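Local coordinates for protein translation initiation factor 4E (Ascaris suum, PDB 3M94) that binds the mRNA 5' cap, here as a trimethylguanosine (m2,2,7G) cap analogue, and thereby probably takes part in starting translation, at residues V81-Q86 and D127-W132; Q46-L51 and Q90-Y95. All coordinates share one frame; numbering follows the deposited sequence.

Interaction 1. Residues V81-Q86 and D127-W132; sequences VVVDKQ and DKVSLW. With M7M (N,N,7-trimethylguanosine 5'-(trihydrogen diphosphate)), chain C.
Val81 and Val129 face each other as an antiparallel hydrogen-bonded pair, the two strand segments running at 156° to one another. Val81 N gives to Val129 O at 2.8 Å and Val129 N to Val81 O at 2.9 Å. Next along, Val82 sits opposite Lys128 as a non-hydrogen-bonded pair, with the CA of Lys128 making a CA-H...O contact to Val81 O at 3.4 Å. Val81, Val83 and Val129 point to one face of the sheet. Val83 CG2 meets Val129 CG2 at 4.3 Å, and Val81 CB lies 4.4 Å from Val129 CB. This is the convex, helix-bearing side of the curved sheet of the eIF4E fold: helix 88-104 covers it, Tyr95 against Val81 and Leu99 against Val129. The carboxylate of Asp127 forms a salt bridge through OD2 with Arg88 at the start of that helix, and OD1 accepts from the backbone N of Arg123. On the other, concave face Lys128 CG touches Val82 CG1 at 4.3 Å, and the lysine chain then leads away from strand 77-83, bent at chi3 (-74°), to the cap analogue. There Lys128 NZ donates to OAY of the terminal phosphate at 2.9 Å and, weakly, to the bridging OBD at 3.4 Å. Arg123 NE also binds the ligand, and Trp132 lies with its ring edge near the methyl CBC.

Interaction 2. Residues Q46-L51 and Q90-Y95; sequences QAASGL and QLLDHY
Ser49 and Asp93 meet through a two-point grip, the carboxylate of the helix residue reaching across to both the backbone and the hydroxyl of the serine. Asp93 CG stands anti to its own carbonyl carbon, and from there the two oxygens divide the work. OD1 takes the backbone N-H of Ser49 on its syn lone pair at 2.8 Å, with an angle of 153° at the hydrogen. OD2 is met by Ser49 OG at 2.5 Å, a short bond, also on the syn side but 23° out of the carboxylate plane. The hydroxyl is placed for this by a chi1 of 53°, which sets OG between the backbone N and the carbonyl carbon of its own residue. Around the carboxylate the loop supplies small methyl groups: Ala48 CB lies 3.5 Å from OD1, and Ala47 CB is at the same distance from OD2.

Beside this polar pair Leu92 points its CB toward the loop and lays CD2 against the backbone of Ser49, 3.8 Å from CA, with Ala48 CB a little farther off at 4.2 Å. The contact thus joins the 3-10 turn 48-50, in the loop between helix 35-42 and strand 56-61, to an early turn of helix 88-104. Arg88, at the start of that helix, adds a further link by donating through NH2 to Ser49 O.

With Ser49 giving both N-H and O-H to one carboxylate and its carbonyl accepting from an arginine, the tip of the turn is tied to the helix from several polar atoms at once; two donors shared between its oxygens would be expected to stabilise Asp93 as the charged form.

Overall arrangement
Helix 88-104 connects the two contacts, whose centres lie 11 Å apart: one side of its early turns rests on the strands of interaction 1 and another meets the loop of interaction 2. Leu92 touches both sides, its CD1 lying 3.6 Å from Asp127 CB while CD2 turns to residues 46-51. One turn on, Tyr95 CE1 packs on Val81 CG1 at 3.9 Å. Arg88 links them in polar fashion, pairing with Asp127 and with the carbonyl of Ser49. The ligand is touched directly by interaction 1, through Lys128 on the face away from the helix; the Leu92 side chain is about 12 Å from it, which places interaction 2 behind the cap pocket.

Interaction 1. Residues V81-Q86 and D127-W132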
loop_
_atom_site.group_PDB
_atom_site.type_symbol
_atom_site.label_atom_id
_atom_site.label_comp_id
_atom_site.label_asym_id
_atom_site.label_seq_id
_atom_site.Cartn_x
_atom_site.Cartn_y
_atom_site.Cartn_z
ATOM N N VAL A 81 0.034 4.567 -7.839
ATOM C CA VAL A 81 -1.246 4.664 -8.542
ATOM C C VAL A 81 -1.851 6.026 -8.171
ATOM O O VAL A 81 -2.162 6.261 -7.003
ATOM C CB VAL A 81 -2.252 3.577 -8.084
ATOM C CG1 VAL A 81 -3.490 3.581 -8.970
ATOM C CG2 VAL A 81 -1.613 2.181 -8.034
ATOM N N VAL A 82 -1.979 6.927 -9.141
ATOM C CA VAL A 82 -2.707 8.183 -8.913
ATOM C C VAL A 82 -4.203 7.951 -9.104
ATOM O O VAL A 82 -4.622 7.240 -10.013
ATOM C CB VAL A 82 -2.185 9.382 -9.781
ATOM C CG1 VAL A 82 -0.741 9.729 -9.395
ATOM C CG2 VAL A 82 -2.303 9.096 -11.291
ATOM N N VAL A 83 -5.002 8.528 -8.215
ATOM C CA VAL A 83 -6.454 8.401 -8.286
ATOM C C VAL A 83 -6.987 9.775 -8.708
ATOM O O VAL A 83 -6.773 10.769 -8.006
ATOM C CB VAL A 83 -7.019 7.922 -6.915
ATOM C CG1 VAL A 83 -8.515 7.712 -6.959
ATOM C CG2 VAL A 83 -6.334 6.641 -6.490
ATOM N N ASP A 84 -7.623 9.844 -9.879
ATOM C CA ASP A 84 -8.168 11.104 -10.378
ATOM C C ASP A 84 -9.080 11.718 -9.314
ATOM O O ASP A 84 -9.916 11.023 -8.734
ATOM C CB ASP A 84 -8.922 10.902 -11.715
ATOM C CG ASP A 84 -9.366 12.232 -12.375
ATOM O OD1 ASP A 84 -9.242 13.316 -11.757
ATOM O OD2 ASP A 84 -9.853 12.202 -13.531
ATOM N N LYS A 85 -8.885 13.015 -9.056
ATOM C CA LYS A 85 -9.751 13.810 -8.166
ATOM C C LYS A 85 -11.233 13.541 -8.428
ATOM O O LYS A 85 -12.031 13.451 -7.497
ATOM C CB LYS A 85 -9.498 15.317 -8.352
ATOM C CG LYS A 85 -8.037 15.768 -8.298
ATOM C CD LYS A 85 -7.917 17.244 -8.711
ATOM N N GLN A 86 -11.585 13.410 -9.706
ATOM C CA GLN A 86 -12.980 13.288 -10.135
ATOM C C GLN A 86 -13.553 11.899 -9.897
ATOM O O GLN A 86 -14.750 11.754 -9.696
ATOM C CB GLN A 86 -13.130 13.663 -11.619
ATOM C CG GLN A 86 -12.600 15.049 -11.992
ATOM C CD GLN A 86 -13.260 16.164 -11.203
ATOM O OE1 GLN A 86 -14.411 16.521 -11.452
ATOM N NE2 GLN A 86 -12.527 16.726 -10.248
ATOM N N ASP A 127 -5.588 11.821 -4.760
ATOM C CA ASP A 127 -5.099 10.767 -3.866
ATOM C C ASP A 127 -4.131 9.809 -4.573
ATOM O O ASP A 127 -4.172 9.675 -5.797
ATOM C CB ASP A 127 -6.271 9.988 -3.293
ATOM C CG ASP A 127 -7.408 10.883 -2.867
ATOM O OD1 ASP A 127 -7.247 11.676 -1.904
ATOM O OD2 ASP A 127 -8.471 10.789 -3.509
ATOM N N LYS A 128 -3.274 9.159 -3.783
ATOM C CA LYS A 128 -2.278 8.207 -4.253
ATOM C C LYS A 128 -2.328 6.921 -3.417
ATOM O O LYS A 128 -2.334 6.971 -2.181
ATOM C CB LYS A 128 -0.877 8.821 -4.171
ATOM C CG LYS A 128 -0.672 10.029 -5.115
ATOM C CD LYS A 128 0.677 10.710 -4.942
ATOM C CE LYS A 128 0.755 11.522 -3.665
ATOM N NZ LYS A 128 1.930 12.438 -3.724
ATOM N N VAL A 129 -2.398 5.781 -4.104
ATOM C CA VAL A 129 -2.251 4.459 -3.486
ATOM C C VAL A 129 -0.931 3.895 -4.004
ATOM O O VAL A 129 -0.722 3.854 -5.213
ATOM C CB VAL A 129 -3.439 3.534 -3.847
ATOM C CG1 VAL A 129 -3.229 2.106 -3.313
ATOM C CG2 VAL A 129 -4.757 4.105 -3.335
ATOM N N SER A 130 -0.044 3.486 -3.097
ATOM C CA SER A 130 1.286 2.998 -3.460
ATOM C C SER A 130 1.614 1.653 -2.812
ATOM O O SER A 130 1.133 1.351 -1.719
ATOM C CB SER A 130 2.353 3.993 -3.033
ATOM O OG SER A 130 2.280 5.153 -3.818
ATOM N N LEU A 131 2.468 0.878 -3.472
ATOM C CA LEU A 131 2.962 -0.379 -2.893
ATOM C C LEU A 131 4.479 -0.285 -2.826
ATOM O O LEU A 131 5.130 -0.173 -3.856
ATOM C CB LEU A 131 2.501 -1.595 -3.713
ATOM C CG LEU A 131 2.949 -3.008 -3.277
ATOM C CD1 LEU A 131 2.512 -3.341 -1.855
ATOM C CD2 LEU A 131 2.410 -4.068 -4.246
ATOM N N TRP A 132 5.020 -0.339 -1.612
ATOM C CA TRP A 132 6.464 -0.212 -1.360
ATOM C C TRP A 132 7.167 -1.571 -1.372
ATOM O O TRP A 132 6.717 -2.509 -0.705
ATOM C CB TRP A 132 6.729 0.450 0.002
ATOM C CG TRP A 132 6.393 1.916 0.101
ATOM C CD1 TRP A 132 5.461 2.604 -0.621
ATOM C CD2 TRP A 132 6.963 2.857 1.017
ATOM N NE1 TRP A 132 5.432 3.916 -0.232
ATOM C CE2 TRP A 132 6.343 4.104 0.773
ATOM C CE3 TRP A 132 7.956 2.776 1.997
ATOM C CZ2 TRP A 132 6.671 5.257 1.488
ATOM C CZ3 TRP A 132 8.283 3.924 2.716
ATOM C CH2 TRP A 132 7.639 5.149 2.455
HETATM O OAX M7M C . 3.637 15.845 -1.711
HETATM O OAY M7M C . 1.467 14.683 -1.893
HETATM P PAZ M7M C . 2.625 14.841 -0.973
HETATM O OBA M7M C . 2.390 15.333 0.414
HETATM O OBB M7M C . 9.719 8.941 5.214
HETATM C CBC M7M C . 7.403 9.213 3.755
HETATM O OBD M7M C . 3.395 13.439 -0.865
HETATM N NBE M7M C . 10.589 10.754 6.190
HETATM C CBF M7M C . 9.663 10.155 5.452
HETATM C CBG M7M C . 8.669 10.952 4.965
HETATM N NBH M7M C . 7.666 10.582 4.217
HETATM C CBI M7M C . 6.951 11.667 3.980
HETATM O OBJ M7M C . 2.207 12.375 1.054
HETATM P PBK M7M C . 3.540 12.587 0.485
HETATM O OBL M7M C . 4.462 11.459 0.206
HETATM C CBM M7M C . 10.512 12.062 6.425
HETATM N NBN M7M C . 9.540 12.844 5.950
HETATM C CBO M7M C . 8.596 12.281 5.205
HETATM N NBP M7M C . 7.517 12.697 4.590
HETATM C CBQ M7M C . 7.025 14.073 4.564
HETATM O OBR M7M C . 5.827 14.175 3.820
HETATM C CBS M7M C . 6.042 14.730 2.534
HETATM C CBT M7M C . 5.638 13.728 1.477
HETATM O OBU M7M C . 4.236 13.651 1.428
HETATM N NBV M7M C . 11.477 12.575 7.168
HETATM C CBW M7M C . 11.474 13.979 7.473
HETATM C CBX M7M C . 8.055 14.875 3.831
HETATM C CBY M7M C . 7.531 14.886 2.422
HETATM C CBZ M7M C . 12.518 11.703 7.656
HETATM O OCA M7M C . 8.034 16.168 4.408
HETATM O OCB M7M C . 7.834 16.091 1.740
#

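Interaction 2. Residues Q46-L51 and Q90-Y95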
loop_
_atom_site.group_PDB
_atom_site.type_symbol
_atom_site.label_atom_id
_atom_site.label_comp_id
_atom_site.label_asym_id
_atom_site.label_seq_id
_atom_site.Cartn_x
_atom_site.Cartn_y
_atom_site.Cartn_z
ATOM N N GLN A 46 -12.027 4.620 9.978
ATOM C CA GLN A 46 -12.606 5.480 8.948
ATOM C C GLN A 46 -12.133 5.101 7.543
ATOM O O GLN A 46 -10.968 4.774 7.339
ATOM C CB GLN A 46 -12.235 6.929 9.250
ATOM C CG GLN A 46 -12.988 7.964 8.455
ATOM C CD GLN A 46 -12.658 9.386 8.892
ATOM O OE1 GLN A 46 -11.748 9.614 9.704
ATOM N NE2 GLN A 46 -13.398 10.352 8.348
ATOM N N ALA A 47 -13.049 5.167 6.577
ATOM C CA ALA A 47 -12.731 4.897 5.173
ATOM C C ALA A 47 -11.673 5.903 4.712
ATOM O O ALA A 47 -11.646 7.056 5.191
ATOM C CB ALA A 47 -13.991 4.994 4.319
ATOM N N ALA A 48 -10.787 5.460 3.819
ATOM C CA ALA A 48 -9.740 6.332 3.295
ATOM C C ALA A 48 -10.358 7.610 2.721
ATOM O O ALA A 48 -9.893 8.718 3.017
ATOM C CB ALA A 48 -8.913 5.604 2.229
ATOM N N SER A 49 -11.429 7.442 1.948
ATOM C CA SER A 49 -12.102 8.550 1.256
ATOM C C SER A 49 -12.627 9.592 2.222
ATOM O O SER A 49 -12.813 10.737 1.837
ATOM C CB SER A 49 -13.249 8.034 0.384
ATOM O OG SER A 49 -14.136 7.216 1.134
ATOM N N GLY A 50 -12.841 9.184 3.478
ATOM C CA GLY A 50 -13.356 10.064 4.517
ATOM C C GLY A 50 -12.295 10.888 5.216
ATOM O O GLY A 50 -12.627 11.790 5.987
ATOM N N LEU A 51 -11.020 10.578 4.974
ATOM C CA LEU A 51 -9.932 11.269 5.678
ATOM C C LEU A 51 -9.809 12.735 5.266
ATOM O O LEU A 51 -10.222 13.116 4.173
ATOM C CB LEU A 51 -8.597 10.552 5.489
ATOM C CG LEU A 51 -8.450 9.136 6.077
ATOM C CD1 LEU A 51 -7.086 8.577 5.736
ATOM C CD2 LEU A 51 -8.669 9.102 7.596
ATOM N N GLN A 90 -15.441 6.815 -6.252
ATOM C CA GLN A 90 -15.710 5.431 -6.673
ATOM C C GLN A 90 -14.497 4.485 -6.673
ATOM O O GLN A 90 -14.669 3.273 -6.670
ATOM C CB GLN A 90 -16.471 5.374 -8.017
ATOM C CG GLN A 90 -16.107 6.440 -9.059
ATOM C CD GLN A 90 -16.815 7.788 -8.848
ATOM O OE1 GLN A 90 -17.883 7.870 -8.226
ATOM N NE2 GLN A 90 -16.214 8.851 -9.377
ATOM N N LEU A 91 -13.280 5.027 -6.655
ATOM C CA LEU A 91 -12.068 4.195 -6.736
ATOM C C LEU A 91 -11.197 4.155 -5.467
ATOM O O LEU A 91 -10.560 3.135 -5.196
ATOM C CB LEU A 91 -11.199 4.589 -7.939
ATOM C CG LEU A 91 -11.764 4.475 -9.365
ATOM C CD1 LEU A 91 -10.797 5.079 -10.398
ATOM C CD2 LEU A 91 -12.113 3.030 -9.727
ATOM N N LEU A 92 -11.149 5.247 -4.703
ATOM C CA LEU A 92 -10.197 5.329 -3.583
ATOM C C LEU A 92 -10.286 4.146 -2.579
ATOM O O LEU A 92 -9.306 3.407 -2.401
ATOM C CB LEU A 92 -10.252 6.681 -2.869
ATOM C CG LEU A 92 -9.099 6.859 -1.872
ATOM C CD1 LEU A 92 -7.746 6.763 -2.608
ATOM C CD2 LEU A 92 -9.205 8.159 -1.098
ATOM N N ASP A 93 -11.455 3.957 -1.966
ATOM C CA ASP A 93 -11.647 2.872 -0.985
ATOM C C ASP A 93 -11.515 1.473 -1.578
ATOM O O ASP A 93 -10.965 0.577 -0.932
ATOM C CB ASP A 93 -12.988 3.001 -0.264
ATOM C CG ASP A 93 -13.097 4.281 0.532
ATOM O OD1 ASP A 93 -12.049 4.884 0.860
ATOM O OD2 ASP A 93 -14.244 4.695 0.807
ATOM N N HIS A 94 -12.017 1.297 -2.796
ATOM C CA HIS A 94 -11.898 0.028 -3.511
ATOM C C HIS A 94 -10.426 -0.319 -3.762
ATOM O O HIS A 94 -9.985 -1.411 -3.432
ATOM C CB HIS A 94 -12.684 0.086 -4.825
ATOM C CG HIS A 94 -12.669 -1.194 -5.601
ATOM N ND1 HIS A 94 -13.515 -2.246 -5.319
ATOM C CD2 HIS A 94 -11.929 -1.582 -6.670
ATOM C CE1 HIS A 94 -13.284 -3.235 -6.167
ATOM N NE2 HIS A 94 -12.324 -2.859 -6.996
ATOM N N TYR A 95 -9.673 0.620 -4.338
ATOM C CA TYR A 95 -8.243 0.431 -4.582
ATOM C C TYR A 95 -7.482 0.047 -3.305
ATOM O O TYR A 95 -6.742 -0.932 -3.297
ATOM C CB TYR A 95 -7.634 1.688 -5.209
ATOM C CG TYR A 95 -7.810 1.837 -6.721
ATOM C CD1 TYR A 95 -7.206 2.899 -7.398
ATOM C CD2 TYR A 95 -8.554 0.916 -7.475
ATOM C CE1 TYR A 95 -7.340 3.058 -8.794
ATOM C CE2 TYR A 95 -8.691 1.059 -8.878
ATOM C CZ TYR A 95 -8.084 2.144 -9.525
ATOM O OH TYR A 95 -8.200 2.308 -10.895
#